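Local coordinates for phosphoribosylaminoimidazole-succinocarboxamide synthase (Pyrococcus horikoshii, PDB 4O7L), which catalyses the ATP-dependent joining of L-aspartate to the carboxylate of 5-amino-1-(5-phospho-D-ribosyl)imidazole-4-carboxylate, a step in the de novo synthesis of purines, at residues A[81-86]-A[185-190]; A[63-68]-A[154-159]; A[90-95]-A[172-177]; A[85-90]-A[119-124]. All coordinates share one frame; numbering follows the deposited sequence. Where two conformers were deposited one is given.

How the contacts relate
Contacts 1, 3 and 4 all draw on strand 84-93: its start carries contact 1, and further along it pairs with strand 111-121 in contact 4 and strand 169-180 in contact 3. The centres of contacts 1 and 4 lie 12 Å apart, those of 3 and 4 13 Å. ADP is the common ligand. Contacts 1 and 2 bind its adenine and touch through the backbone, Glu-81 N lying 2.8 Å from His-68 O. Glu-177 of contact 3 holds the ribose and forms a salt bridge with Lys-122 of contact 4, OE2 to NZ 3.2 Å. Helix 143-165 of contact 2 backs the sheet of contact 3, where Asn-157 OD1 meets Asn-94 ND2 at 2.8 Å.

Contact 1. Residues A[81-86]-A[185-190]. With ADP (adenosine-5'-diphosphate), chain B.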
# COMPACT_ATOMS: atom_id res chain seq x y z
N GLU A 81 19.67 21.70 -7.92
CA GLU A 81 19.49 21.21 -9.26
C GLU A 81 18.02 20.96 -9.59
O GLU A 81 17.29 20.34 -8.81
CB GLU A 81 20.26 19.90 -9.40
CG GLU A 81 20.34 19.39 -10.82
CD GLU A 81 21.05 18.06 -10.88
OE1 GLU A 81 21.22 17.40 -9.82
OE2 GLU A 81 21.43 17.66 -11.99
N LYS A 82 17.59 21.44 -10.76
CA LYS A 82 16.25 21.19 -11.26
C LYS A 82 16.13 19.76 -11.76
O LYS A 82 17.01 19.26 -12.46
CB LYS A 82 15.89 22.19 -12.36
CG LYS A 82 14.41 22.20 -12.73
CD LYS A 82 14.18 22.96 -14.04
CE LYS A 82 12.73 22.85 -14.47
NZ LYS A 82 12.55 23.38 -15.85
N LEU A 83 15.06 19.08 -11.36
CA LEU A 83 14.91 17.68 -11.70
C LEU A 83 13.52 17.43 -12.21
O LEU A 83 12.58 18.16 -11.91
CB LEU A 83 15.13 16.79 -10.47
CG LEU A 83 16.45 16.87 -9.69
CD1 LEU A 83 16.30 16.18 -8.34
CD2 LEU A 83 17.58 16.27 -10.49
N ASP A 84 13.43 16.37 -13.00
CA ASP A 84 12.16 15.78 -13.41
C ASP A 84 11.72 14.92 -12.23
O ASP A 84 12.21 13.80 -12.06
CB ASP A 84 12.35 14.90 -14.64
CG ASP A 84 12.23 15.66 -15.95
OD1 ASP A 84 12.32 15.00 -17.01
OD2 ASP A 84 12.03 16.89 -15.93
N MET A 85 10.82 15.45 -11.41
CA MET A 85 10.42 14.81 -10.14
C MET A 85 9.58 13.56 -10.32
O MET A 85 8.75 13.48 -11.20
CB MET A 85 9.71 15.80 -9.23
CG MET A 85 10.56 16.99 -8.79
SD MET A 85 11.98 16.59 -7.73
CE MET A 85 11.10 15.88 -6.32
N TYR A 86 9.82 12.55 -9.48
CA TYR A 86 8.93 11.39 -9.42
C TYR A 86 7.74 11.82 -8.61
O TYR A 86 7.91 12.53 -7.62
CB TYR A 86 9.61 10.22 -8.71
CG TYR A 86 10.64 9.51 -9.56
CD1 TYR A 86 10.23 8.67 -10.59
CD2 TYR A 86 12.00 9.71 -9.35
CE1 TYR A 86 11.14 8.02 -11.38
CE2 TYR A 86 12.93 9.05 -10.14
CZ TYR A 86 12.49 8.19 -11.14
OH TYR A 86 13.36 7.52 -11.96
N ASP A 185 19.89 9.85 -13.92
CA ASP A 185 20.24 9.38 -12.58
C ASP A 185 19.17 9.77 -11.57
O ASP A 185 18.56 10.84 -11.68
CB ASP A 185 21.57 9.99 -12.10
CG ASP A 185 22.79 9.29 -12.67
OD1 ASP A 185 23.85 9.93 -12.74
OD2 ASP A 185 22.68 8.11 -13.06
N ILE A 186 18.97 8.92 -10.58
CA ILE A 186 18.00 9.20 -9.52
C ILE A 186 18.63 10.02 -8.39
O ILE A 186 19.59 9.59 -7.72
CB ILE A 186 17.30 7.90 -9.04
CG1 ILE A 186 16.52 7.30 -10.23
CG2 ILE A 186 16.40 8.16 -7.83
CD1 ILE A 186 16.17 5.84 -10.09
N VAL A 187 18.09 11.22 -8.20
CA VAL A 187 18.67 12.23 -7.32
C VAL A 187 17.71 12.58 -6.17
O VAL A 187 16.52 12.78 -6.38
CB VAL A 187 19.07 13.48 -8.14
CG1 VAL A 187 19.69 14.55 -7.25
CG2 VAL A 187 20.05 13.10 -9.25
N LEU A 188 18.24 12.63 -4.96
CA LEU A 188 17.47 12.94 -3.77
C LEU A 188 17.13 14.42 -3.78
O LEU A 188 17.98 15.25 -4.04
CB LEU A 188 18.27 12.59 -2.52
CG LEU A 188 17.63 12.88 -1.16
CD1 LEU A 188 16.40 12.03 -1.01
CD2 LEU A 188 18.62 12.56 -0.05
N ALA A 189 15.86 14.75 -3.52
CA ALA A 189 15.40 16.13 -3.70
C ALA A 189 14.70 16.71 -2.47
O ALA A 189 14.95 16.28 -1.34
CB ALA A 189 14.52 16.23 -4.95
N ASP A 190 13.86 17.72 -2.71
CA ASP A 190 13.06 18.36 -1.66
C ASP A 190 13.92 18.73 -0.42
O ASP A 190 15.03 19.26 -0.58
CB ASP A 190 11.87 17.46 -1.29
CG ASP A 190 10.80 18.20 -0.52
OD1 ASP A 190 10.52 17.81 0.62
OD2 ASP A 190 10.25 19.19 -1.04
PB ADP B . 4.05 21.40 -1.76
O1B ADP B . 3.67 20.10 -2.43
O2B ADP B . 3.55 21.56 -0.34
O3B ADP B . 3.86 22.60 -2.64
PA ADP B . 6.63 22.40 -0.94
O1A ADP B . 5.87 23.56 -0.34
O2A ADP B . 7.53 21.63 -0.01
O3A ADP B . 5.66 21.29 -1.62
O5' ADP B . 7.46 22.99 -2.19
C5' ADP B . 8.51 22.26 -2.85
C4' ADP B . 8.06 21.71 -4.22
O4' ADP B . 9.18 21.53 -5.10
C3' ADP B . 7.43 20.34 -4.11
O3' ADP B . 6.43 20.27 -5.13
C2' ADP B . 8.59 19.38 -4.40
O2' ADP B . 8.17 18.10 -4.87
C1' ADP B . 9.35 20.15 -5.47
N9 ADP B . 10.81 19.90 -5.54
C8 ADP B . 11.65 19.65 -4.51
N7 ADP B . 12.93 19.52 -4.96
C5 ADP B . 12.91 19.71 -6.30
C6 ADP B . 13.90 19.72 -7.42
N6 ADP B . 15.21 19.51 -7.21
N1 ADP B . 13.44 19.95 -8.68
C2 ADP B . 12.14 20.18 -8.95
N3 ADP B . 11.20 20.19 -7.99
C4 ADP B . 11.51 19.97 -6.67
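Leu-83 and Ala-189 meet through apolar atoms, CD1 of the leucine lying 3.8 Å from CB of the alanine. The same leucine crosses Val-187 at about a right angle and sets both its methyls against CB of the valine. Met-85 reaches Ala-189 by its terminal methyl, CE to CB 3.7 Å. Bends at chi2 (-65°) and chi3 (-62°) fold the methionine chain back over the adenine. Its SD thereby comes to 3.6 Å from ADP C5. Farther along, Tyr-86 receives Ile-186 CG1 at the edge of its ring, 3.6 Å from OH, while that hydroxyl is hydrogen-bonded to Glu-145.

No hydrogen bond joins 81-86 to 185-190 directly; the polar link between them is the nucleotide. Glu-81 O accepts from ADP N6 at 2.8 Å. Leu-83 N donates to ADP N1 at 3.3 Å. From the other segment, Asp-190 N donates to ADP N7 at 3.0 Å. The first two bonds read the amino group and ring nitrogen of adenine from a connecting segment, much as the hinge of a protein kinase does. Asp-190 has charged partners in Lys-13 and Lys-175.

The two segments run 108° apart. Between them passes strand 169-180, which bonds through its backbone to Tyr-86 and Val-187, and Ile-186 packs on helix 143-165 and on Phe-178.

Contact 2. Residues A[63-68]-A[154-159]; sequences HGIKTH and LKVNEI. With ADP (adenosine-5'-diphosphate), chain B.
Ile-159 lays its CG2 methyl over one face of the His-63 ring, 3.8 Å from the centroid and only 6° off the normal, a CH-pi contact. Its other branch ends at CD1, 3.4 Å from His-63 CB. Lys-155, extended with CG anti to the backbone N (chi1 179°), donates from NZ to His-63 O at 3.0 Å, nearly along the C=O axis. Two waters accept from the same nitrogen; one donates to His-63 O, the other to Gly-64 O. Farther back along the lysine chain, Ile-65 CD1 presses on Lys-155 CD at 3.5 Å, tighter than usual, and CG2 of Ile-65 meets CG2 of Val-156.

These carbonyls lie just past the end of helix 45-62, closed by a Schellman motif with Gly-64, at positive phi, as its C-prime residue. Farther out, Leu-59 O holds His-63 ND1, and Leu-60 packs against Ile-65, Val-156 and Ile-159. At the far end of the loop, His-68 ND1 accepts from ADP N6 in the plane of its ring, at 2.8 Å.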
# COMPACT_ATOMS: atom_id res chain seq x y z
N HIS A 63 28.76 10.80 1.97
CA HIS A 63 28.55 9.35 1.90
C HIS A 63 28.20 8.85 0.53
O HIS A 63 27.81 7.70 0.38
CB HIS A 63 27.53 8.91 2.94
CG HIS A 63 28.05 8.96 4.35
ND1 HIS A 63 28.25 10.12 5.01
CD2 HIS A 63 28.41 7.95 5.23
CE1 HIS A 63 28.72 9.86 6.24
NE2 HIS A 63 28.82 8.53 6.37
N GLY A 64 28.35 9.70 -0.48
CA GLY A 64 28.10 9.29 -1.86
C GLY A 64 26.63 9.19 -2.26
O GLY A 64 26.31 8.53 -3.23
N ILE A 65 25.74 9.83 -1.50
CA ILE A 65 24.34 9.99 -1.94
C ILE A 65 24.25 11.17 -2.90
O ILE A 65 24.70 12.24 -2.55
CB ILE A 65 23.36 10.23 -0.76
CG1 ILE A 65 23.41 9.06 0.25
CG2 ILE A 65 21.94 10.46 -1.27
CD1 ILE A 65 22.97 7.73 -0.32
N LYS A 66 23.68 10.98 -4.09
CA LYS A 66 23.47 12.10 -5.02
C LYS A 66 22.23 12.89 -4.65
O LYS A 66 21.12 12.35 -4.65
CB LYS A 66 23.30 11.60 -6.46
CG LYS A 66 24.50 10.96 -7.11
CD LYS A 66 24.55 11.40 -8.57
CE LYS A 66 25.31 10.42 -9.43
NZ LYS A 66 24.40 9.30 -9.77
N THR A 67 22.40 14.16 -4.32
CA THR A 67 21.29 15.01 -3.94
C THR A 67 21.19 16.18 -4.90
O THR A 67 22.10 16.41 -5.71
CB THR A 67 21.44 15.56 -2.50
OG1 THR A 67 22.38 16.64 -2.49
CG2 THR A 67 21.88 14.49 -1.53
N HIS A 68 20.10 16.93 -4.83
CA HIS A 68 19.98 18.14 -5.65
C HIS A 68 20.71 19.35 -5.08
O HIS A 68 20.77 20.39 -5.74
CB HIS A 68 18.51 18.44 -5.91
CG HIS A 68 17.73 18.89 -4.68
ND1 HIS A 68 16.55 19.53 -4.77
CD2 HIS A 68 18.02 18.80 -3.31
CE1 HIS A 68 16.09 19.81 -3.54
NE2 HIS A 68 16.99 19.37 -2.64
N LEU A 154 17.00 3.55 1.88
CA LEU A 154 17.51 2.68 2.95
C LEU A 154 18.94 3.03 3.33
O LEU A 154 19.31 2.95 4.51
CB LEU A 154 17.40 1.22 2.54
CG LEU A 154 16.00 0.62 2.57
CD1 LEU A 154 16.12 -0.82 2.07
CD2 LEU A 154 15.42 0.68 3.97
N LYS A 155 19.73 3.44 2.34
CA LYS A 155 21.09 3.91 2.61
C LYS A 155 21.08 5.24 3.37
O LYS A 155 21.77 5.39 4.37
CB LYS A 155 21.92 4.00 1.32
CG LYS A 155 23.34 4.51 1.58
CD LYS A 155 24.18 4.56 0.32
CE LYS A 155 25.52 5.23 0.63
NZ LYS A 155 26.45 5.13 -0.53
N VAL A 156 20.27 6.20 2.89
CA VAL A 156 20.01 7.46 3.60
C VAL A 156 19.59 7.22 5.06
O VAL A 156 20.09 7.89 5.98
CB VAL A 156 18.91 8.30 2.90
CG1 VAL A 156 18.52 9.51 3.74
CG2 VAL A 156 19.36 8.73 1.50
N ASN A 157 18.67 6.27 5.26
CA ASN A 157 18.24 5.87 6.59
C ASN A 157 19.41 5.52 7.51
O ASN A 157 19.53 6.10 8.58
CB ASN A 157 17.28 4.69 6.52
CG ASN A 157 16.68 4.36 7.87
OD1 ASN A 157 16.29 5.26 8.63
ND2 ASN A 157 16.59 3.07 8.18
N GLU A 158 20.26 4.58 7.09
CA GLU A 158 21.41 4.12 7.88
C GLU A 158 22.32 5.28 8.28
O GLU A 158 22.71 5.39 9.45
CB GLU A 158 22.22 3.07 7.11
CG GLU A 158 21.55 1.70 6.99
CD GLU A 158 20.99 1.19 8.31
OE1 GLU A 158 19.74 1.21 8.50
OE2 GLU A 158 21.79 0.79 9.18
N ILE A 159 22.66 6.13 7.32
CA ILE A 159 23.56 7.27 7.55
C ILE A 159 22.96 8.28 8.54
O ILE A 159 23.62 8.63 9.53
CB ILE A 159 23.93 7.98 6.22
CG1 ILE A 159 24.62 6.99 5.27
CG2 ILE A 159 24.79 9.22 6.47
CD1 ILE A 159 24.64 7.46 3.82
PB ADP B . 4.05 21.40 -1.76
O1B ADP B . 3.67 20.10 -2.43
O2B ADP B . 3.55 21.56 -0.34
O3B ADP B . 3.86 22.60 -2.64
PA ADP B . 6.63 22.40 -0.94
O1A ADP B . 5.87 23.56 -0.34
O2A ADP B . 7.53 21.63 -0.01
O3A ADP B . 5.66 21.29 -1.62
O5' ADP B . 7.46 22.99 -2.19
C5' ADP B . 8.51 22.26 -2.85
C4' ADP B . 8.06 21.71 -4.22
O4' ADP B . 9.18 21.53 -5.10
C3' ADP B . 7.43 20.34 -4.11
O3' ADP B . 6.43 20.27 -5.13
C2' ADP B . 8.59 19.38 -4.40
O2' ADP B . 8.17 18.10 -4.87
C1' ADP B . 9.35 20.15 -5.47
N9 ADP B . 10.81 19.90 -5.54
C8 ADP B . 11.65 19.65 -4.51
N7 ADP B . 12.93 19.52 -4.96
C5 ADP B . 12.91 19.71 -6.30
C6 ADP B . 13.90 19.72 -7.42
N6 ADP B . 15.21 19.51 -7.21
N1 ADP B . 13.44 19.95 -8.68
C2 ADP B . 12.14 20.18 -8.95
N3 ADP B . 11.20 20.19 -7.99
C4 ADP B . 11.51 19.97 -6.67
O HOH W 1 29.09 5.42 -0.75
O HOH W 2 25.70 5.48 -2.96

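Contact 3. Residues A[90-95]-A[172-177]. With ADP (adenosine-5'-diphosphate), chain B; PO4 (phosphate ion), chain C.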
# COMPACT_ATOMS: atom_id res chain seq x y z
N VAL A 90 8.51 9.01 -0.40
CA VAL A 90 9.12 7.75 -0.00
C VAL A 90 9.38 7.83 1.49
O VAL A 90 10.22 8.63 1.94
CB VAL A 90 10.43 7.48 -0.76
CG1 VAL A 90 11.00 6.11 -0.38
CG2 VAL A 90 10.20 7.55 -2.26
N VAL A 91 8.64 7.03 2.25
CA VAL A 91 8.69 7.09 3.71
C VAL A 91 9.46 5.87 4.27
O VAL A 91 9.16 4.73 3.92
CB VAL A 91 7.26 7.20 4.33
CG1 VAL A 91 7.33 7.16 5.85
CG2 VAL A 91 6.58 8.49 3.87
N VAL A 92 10.49 6.14 5.07
CA VAL A 92 11.28 5.09 5.72
C VAL A 92 10.94 5.15 7.21
O VAL A 92 10.88 6.23 7.78
CB VAL A 92 12.80 5.31 5.50
CG1 VAL A 92 13.60 4.14 6.04
CG2 VAL A 92 13.10 5.51 4.03
N ARG A 93 10.71 3.99 7.83
CA ARG A 93 10.25 3.92 9.21
C ARG A 93 11.08 2.90 10.01
O ARG A 93 11.24 1.75 9.60
CB ARG A 93 8.75 3.58 9.25
CG ARG A 93 7.95 4.23 8.12
CD ARG A 93 6.44 4.02 8.20
NE ARG A 93 5.86 4.91 9.19
CZ ARG A 93 4.97 5.87 8.93
NH1 ARG A 93 4.48 6.06 7.71
NH2 ARG A 93 4.54 6.62 9.94
N ASN A 94 11.63 3.36 11.14
CA ASN A 94 12.44 2.54 12.05
C ASN A 94 11.70 2.18 13.32
O ASN A 94 11.90 1.11 13.91
CB ASN A 94 13.72 3.29 12.42
CG ASN A 94 14.57 3.60 11.21
OD1 ASN A 94 14.83 2.72 10.37
ND2 ASN A 94 15.00 4.86 11.09
N VAL A 95 10.84 3.10 13.74
CA VAL A 95 10.08 2.99 14.97
C VAL A 95 8.62 3.30 14.61
O VAL A 95 8.37 4.21 13.80
CB VAL A 95 10.62 4.00 16.00
CG1 VAL A 95 9.69 4.17 17.19
CG2 VAL A 95 12.03 3.62 16.43
N VAL A 172 12.98 8.26 13.96
CA VAL A 172 11.80 7.40 14.04
C VAL A 172 11.30 7.01 12.64
O VAL A 172 11.03 5.83 12.37
CB VAL A 172 10.74 8.11 14.90
CG1 VAL A 172 9.35 7.50 14.72
CG2 VAL A 172 11.21 8.12 16.36
N ASP A 173 11.18 8.02 11.78
CA ASP A 173 10.79 7.85 10.38
C ASP A 173 11.07 9.15 9.64
O ASP A 173 11.37 10.17 10.27
CB ASP A 173 9.31 7.43 10.22
CG ASP A 173 8.31 8.47 10.78
OD1 ASP A 173 8.52 9.68 10.61
OD2 ASP A 173 7.31 8.07 11.38
N PHE A 174 10.97 9.13 8.31
CA PHE A 174 11.17 10.35 7.50
C PHE A 174 10.69 10.15 6.08
O PHE A 174 10.56 9.01 5.60
CB PHE A 174 12.65 10.79 7.50
CG PHE A 174 13.58 9.78 6.90
CD1 PHE A 174 13.98 9.86 5.57
CD2 PHE A 174 14.08 8.74 7.68
CE1 PHE A 174 14.84 8.93 5.01
CE2 PHE A 174 14.95 7.79 7.14
CZ PHE A 174 15.32 7.88 5.80
N LYS A 175 10.46 11.26 5.41
CA LYS A 175 9.86 11.28 4.08
C LYS A 175 10.91 11.85 3.13
O LYS A 175 11.53 12.89 3.41
CB LYS A 175 8.60 12.16 4.10
CG LYS A 175 7.82 12.34 2.78
CD LYS A 175 8.51 13.26 1.76
CE LYS A 175 8.41 14.76 2.08
NZ LYS A 175 9.73 15.45 1.85
N LEU A 176 11.14 11.16 2.01
CA LEU A 176 12.02 11.69 0.97
C LEU A 176 11.28 11.87 -0.34
O LEU A 176 10.22 11.27 -0.56
CB LEU A 176 13.20 10.75 0.73
CG LEU A 176 14.15 10.45 1.89
CD1 LEU A 176 15.05 9.31 1.47
CD2 LEU A 176 14.97 11.65 2.33
N GLU A 177 11.86 12.69 -1.22
CA GLU A 177 11.38 12.83 -2.58
C GLU A 177 12.57 12.75 -3.53
O GLU A 177 13.69 13.09 -3.16
CB GLU A 177 10.64 14.16 -2.77
CG GLU A 177 9.32 14.25 -2.00
CD GLU A 177 8.51 15.48 -2.37
OE1 GLU A 177 8.77 16.13 -3.40
OE2 GLU A 177 7.58 15.79 -1.62
PB ADP B . 4.05 21.40 -1.76
O1B ADP B . 3.67 20.10 -2.43
O2B ADP B . 3.55 21.56 -0.34
O3B ADP B . 3.86 22.60 -2.64
PA ADP B . 6.63 22.40 -0.94
O1A ADP B . 5.87 23.56 -0.34
O2A ADP B . 7.53 21.63 -0.01
O3A ADP B . 5.66 21.29 -1.62
O5' ADP B . 7.46 22.99 -2.19
C5' ADP B . 8.51 22.26 -2.85
C4' ADP B . 8.06 21.71 -4.22
O4' ADP B . 9.18 21.53 -5.10
C3' ADP B . 7.43 20.34 -4.11
O3' ADP B . 6.43 20.27 -5.13
C2' ADP B . 8.59 19.38 -4.40
O2' ADP B . 8.17 18.10 -4.87
C1' ADP B . 9.35 20.15 -5.47
N9 ADP B . 10.81 19.90 -5.54
C8 ADP B . 11.65 19.65 -4.51
N7 ADP B . 12.93 19.52 -4.96
C5 ADP B . 12.91 19.71 -6.30
C6 ADP B . 13.90 19.72 -7.42
N6 ADP B . 15.21 19.51 -7.21
N1 ADP B . 13.44 19.95 -8.68
C2 ADP B . 12.14 20.18 -8.95
N3 ADP B . 11.20 20.19 -7.99
C4 ADP B . 11.51 19.97 -6.67
P PO4 C . 2.91 9.45 8.63
O1 PO4 C . 2.62 8.54 7.44
O2 PO4 C . 2.96 8.61 9.88
O3 PO4 C . 4.25 10.10 8.42
O4 PO4 C . 1.85 10.49 8.80
O HOH W 3 7.00 5.39 11.66
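Val-92 covers one face of the Phe-174 ring, CB standing 4.0 Å from the centroid and 28° off the normal; Leu-176 CG lies at the ring's edge. The phenyl reaches under its strand partner because CG sits between the backbone N and carbonyl carbon (chi1 61°). Val-92 would probably lose this aromatic surface if an alanine stood here, and a gap would open toward Asn-157 of helix 143-165.

In one of its two conformers, the guanidinium of Arg-93 meets a phosphate ion edge-on, NH1 donating to O1 at 3.1 Å and NH2 to O2. Here Asp-173 comes obliquely, its carboxylate plane turned 76° from the guanidinium, and OD2 stands 3.4 Å from NH2: a bridge of charges alone. The carboxylate's main partner is Arg-198, whose NH1 forms a salt bridge with OD2. A water accepts from Arg-93 NE and donates to Asp-173 OD2 and Val-95 O.

Strands 90-93 and 172-176 run antiparallel. Val-90 with Leu-176 and Val-92 with Phe-174 are hydrogen-bonded pairs, the bond from Val-90 N to Leu-176 O measuring 2.8 Å. Where the chain turns at Asn-94, Val-172 O accepts from the N of both Asn-94 and Val-95.

Glu-177 OE1 accepts from ADP O2' at 2.5 Å. Arg-93, with Ser-99 and Arg-198, makes an anion site; the ion is probably from crystallisation, yet such a pocket is consistent with binding a substrate phosphate.

Contact 4. Residues A[85-90]-A[119-124]; sequences MYPLEV and LYYKND. With ADP (adenosine-5'-diphosphate), chain B.
Glu-89 and Lys-122 cross at about a right angle. Lys-122 turns at chi3 (81°) and chi4 (77°), which lifts NZ back toward the carboxylate. Its CG lies 3.5 Å from Glu-89 OE1, whereas NZ is 3.6 Å from that oxygen, a long salt bridge. The ammonium pairs also with Glu-177, and NZ is 3.8 Å from ADP O1B of the beta-phosphate. With a leucine at this position, Glu-89 and Glu-177 are likely to be left without their shared positive charge beside the nucleotide.

Strands 88-90 and 119-121 pair inside the larger antiparallel sheet. Glu-89 with Tyr-120 is the hydrogen-bonded pair, Glu-89 N donating to Tyr-120 O at 2.9 Å and its O accepting in return. At the end of the pairing, Pro-87 centres an inverse gamma turn, and Lys-122 N donates to Pro-87 O from above the carbonyl plane.

Tyr-121 has CG anti to the backbone N (chi1 173°), which swings the ring toward Pro-87; the proline's O sits at the ring edge, 3.5 Å from CD1. Asn-123 CB lies over one face of this ring, toward the rim, and ND2 makes a weak bond to its hydroxyl. The Tyr-120 ring leads away from 85-90, with Glu-89 O at its edge, and its OH is bonded to Glu-118. On the face of Leu-88, Leu-119 and Val-90 lie side by side against helix 143-165, CD2 to CG2 4.2 Å.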
# COMPACT_ATOMS: atom_id res chain seq x y z
N MET A 85 10.82 15.45 -11.41
CA MET A 85 10.42 14.81 -10.14
C MET A 85 9.58 13.56 -10.32
O MET A 85 8.75 13.48 -11.20
CB MET A 85 9.71 15.80 -9.23
CG MET A 85 10.56 16.99 -8.79
SD MET A 85 11.98 16.59 -7.73
CE MET A 85 11.10 15.88 -6.32
N TYR A 86 9.82 12.55 -9.48
CA TYR A 86 8.93 11.39 -9.42
C TYR A 86 7.74 11.82 -8.61
O TYR A 86 7.91 12.53 -7.62
CB TYR A 86 9.61 10.22 -8.71
CG TYR A 86 10.64 9.51 -9.56
CD1 TYR A 86 10.23 8.67 -10.59
CD2 TYR A 86 12.00 9.71 -9.35
CE1 TYR A 86 11.14 8.02 -11.38
CE2 TYR A 86 12.93 9.05 -10.14
CZ TYR A 86 12.49 8.19 -11.14
OH TYR A 86 13.36 7.52 -11.96
N PRO A 87 6.52 11.39 -8.99
CA PRO A 87 5.38 11.81 -8.16
C PRO A 87 5.23 10.93 -6.91
O PRO A 87 4.16 10.36 -6.68
CB PRO A 87 4.18 11.68 -9.11
CG PRO A 87 4.57 10.62 -10.08
CD PRO A 87 6.09 10.67 -10.21
N LEU A 88 6.29 10.83 -6.11
CA LEU A 88 6.30 9.96 -4.92
C LEU A 88 6.70 10.69 -3.65
O LEU A 88 7.46 11.66 -3.67
CB LEU A 88 7.24 8.77 -5.11
CG LEU A 88 7.01 7.80 -6.29
CD1 LEU A 88 8.21 6.86 -6.43
CD2 LEU A 88 5.72 7.03 -6.12
N GLU A 89 6.16 10.21 -2.53
CA GLU A 89 6.76 10.46 -1.23
C GLU A 89 7.22 9.11 -0.73
O GLU A 89 6.44 8.17 -0.70
CB GLU A 89 5.77 11.13 -0.28
CG GLU A 89 5.54 12.60 -0.65
CD GLU A 89 4.27 13.18 -0.05
OE1 GLU A 89 3.96 14.37 -0.32
OE2 GLU A 89 3.56 12.46 0.67
N VAL A 90 8.51 9.01 -0.40
CA VAL A 90 9.12 7.75 -0.00
C VAL A 90 9.38 7.83 1.49
O VAL A 90 10.22 8.63 1.94
CB VAL A 90 10.43 7.48 -0.76
CG1 VAL A 90 11.00 6.11 -0.38
CG2 VAL A 90 10.20 7.55 -2.26
N LEU A 119 5.69 3.69 -0.15
CA LEU A 119 5.57 4.59 -1.31
C LEU A 119 4.20 5.23 -1.28
O LEU A 119 3.18 4.54 -1.12
CB LEU A 119 5.75 3.82 -2.61
CG LEU A 119 7.03 2.98 -2.75
CD1 LEU A 119 6.97 2.11 -4.00
CD2 LEU A 119 8.28 3.86 -2.76
N TYR A 120 4.18 6.56 -1.40
CA TYR A 120 2.94 7.31 -1.49
C TYR A 120 2.91 8.04 -2.83
O TYR A 120 3.90 8.61 -3.26
CB TYR A 120 2.80 8.29 -0.32
CG TYR A 120 2.60 7.58 1.01
CD1 TYR A 120 1.32 7.28 1.47
CD2 TYR A 120 3.69 7.20 1.79
CE1 TYR A 120 1.12 6.63 2.68
CE2 TYR A 120 3.51 6.55 3.00
CZ TYR A 120 2.23 6.26 3.43
OH TYR A 120 2.05 5.63 4.62
N TYR A 121 1.76 8.00 -3.49
CA TYR A 121 1.56 8.71 -4.73
C TYR A 121 1.23 10.18 -4.44
O TYR A 121 0.23 10.47 -3.79
CB TYR A 121 0.46 8.03 -5.54
CG TYR A 121 0.01 8.74 -6.81
CD1 TYR A 121 0.91 9.44 -7.61
CD2 TYR A 121 -1.32 8.65 -7.23
CE1 TYR A 121 0.51 10.07 -8.79
CE2 TYR A 121 -1.74 9.27 -8.40
CZ TYR A 121 -0.82 9.98 -9.16
OH TYR A 121 -1.24 10.58 -10.31
N LYS A 122 2.07 11.10 -4.90
CA LYS A 122 1.80 12.54 -4.71
C LYS A 122 0.67 12.97 -5.63
O LYS A 122 0.85 13.07 -6.84
CB LYS A 122 3.05 13.38 -4.99
CG LYS A 122 3.88 13.67 -3.76
CD LYS A 122 5.19 14.37 -4.12
CE LYS A 122 5.00 15.86 -4.34
NZ LYS A 122 4.87 16.57 -3.04
N ASN A 123 -0.50 13.18 -5.04
CA ASN A 123 -1.70 13.50 -5.78
C ASN A 123 -2.72 14.07 -4.83
O ASN A 123 -3.21 13.37 -3.94
CB ASN A 123 -2.27 12.24 -6.45
CG ASN A 123 -3.49 12.55 -7.32
OD1 ASN A 123 -4.53 12.95 -6.82
ND2 ASN A 123 -3.35 12.34 -8.61
N ASP A 124 -3.05 15.34 -5.03
CA ASP A 124 -3.97 16.03 -4.13
C ASP A 124 -5.40 15.57 -4.32
O ASP A 124 -6.11 15.42 -3.34
CB ASP A 124 -3.89 17.54 -4.31
CG ASP A 124 -2.62 18.12 -3.74
OD1 ASP A 124 -2.13 17.61 -2.70
OD2 ASP A 124 -2.10 19.08 -4.34
PB ADP B . 4.05 21.40 -1.76
O1B ADP B . 3.67 20.10 -2.43
O2B ADP B . 3.55 21.56 -0.34
O3B ADP B . 3.86 22.60 -2.64
PA ADP B . 6.63 22.40 -0.94
O1A ADP B . 5.87 23.56 -0.34
O2A ADP B . 7.53 21.63 -0.01
O3A ADP B . 5.66 21.29 -1.62
O5' ADP B . 7.46 22.99 -2.19
C5' ADP B . 8.51 22.26 -2.85
C4' ADP B . 8.06 21.71 -4.22
O4' ADP B . 9.18 21.53 -5.10
C3' ADP B . 7.43 20.34 -4.11
O3' ADP B . 6.43 20.27 -5.13
C2' ADP B . 8.59 19.38 -4.40
O2' ADP B . 8.17 18.10 -4.87
C1' ADP B . 9.35 20.15 -5.47
N9 ADP B . 10.81 19.90 -5.54
C8 ADP B . 11.65 19.65 -4.51
N7 ADP B . 12.93 19.52 -4.96
C5 ADP B . 12.91 19.71 -6.30
C6 ADP B . 13.90 19.72 -7.42
N6 ADP B . 15.21 19.51 -7.21
N1 ADP B . 13.44 19.95 -8.68
C2 ADP B . 12.14 20.18 -8.95
N3 ADP B . 11.20 20.19 -7.99
C4 ADP B . 11.51 19.97 -6.67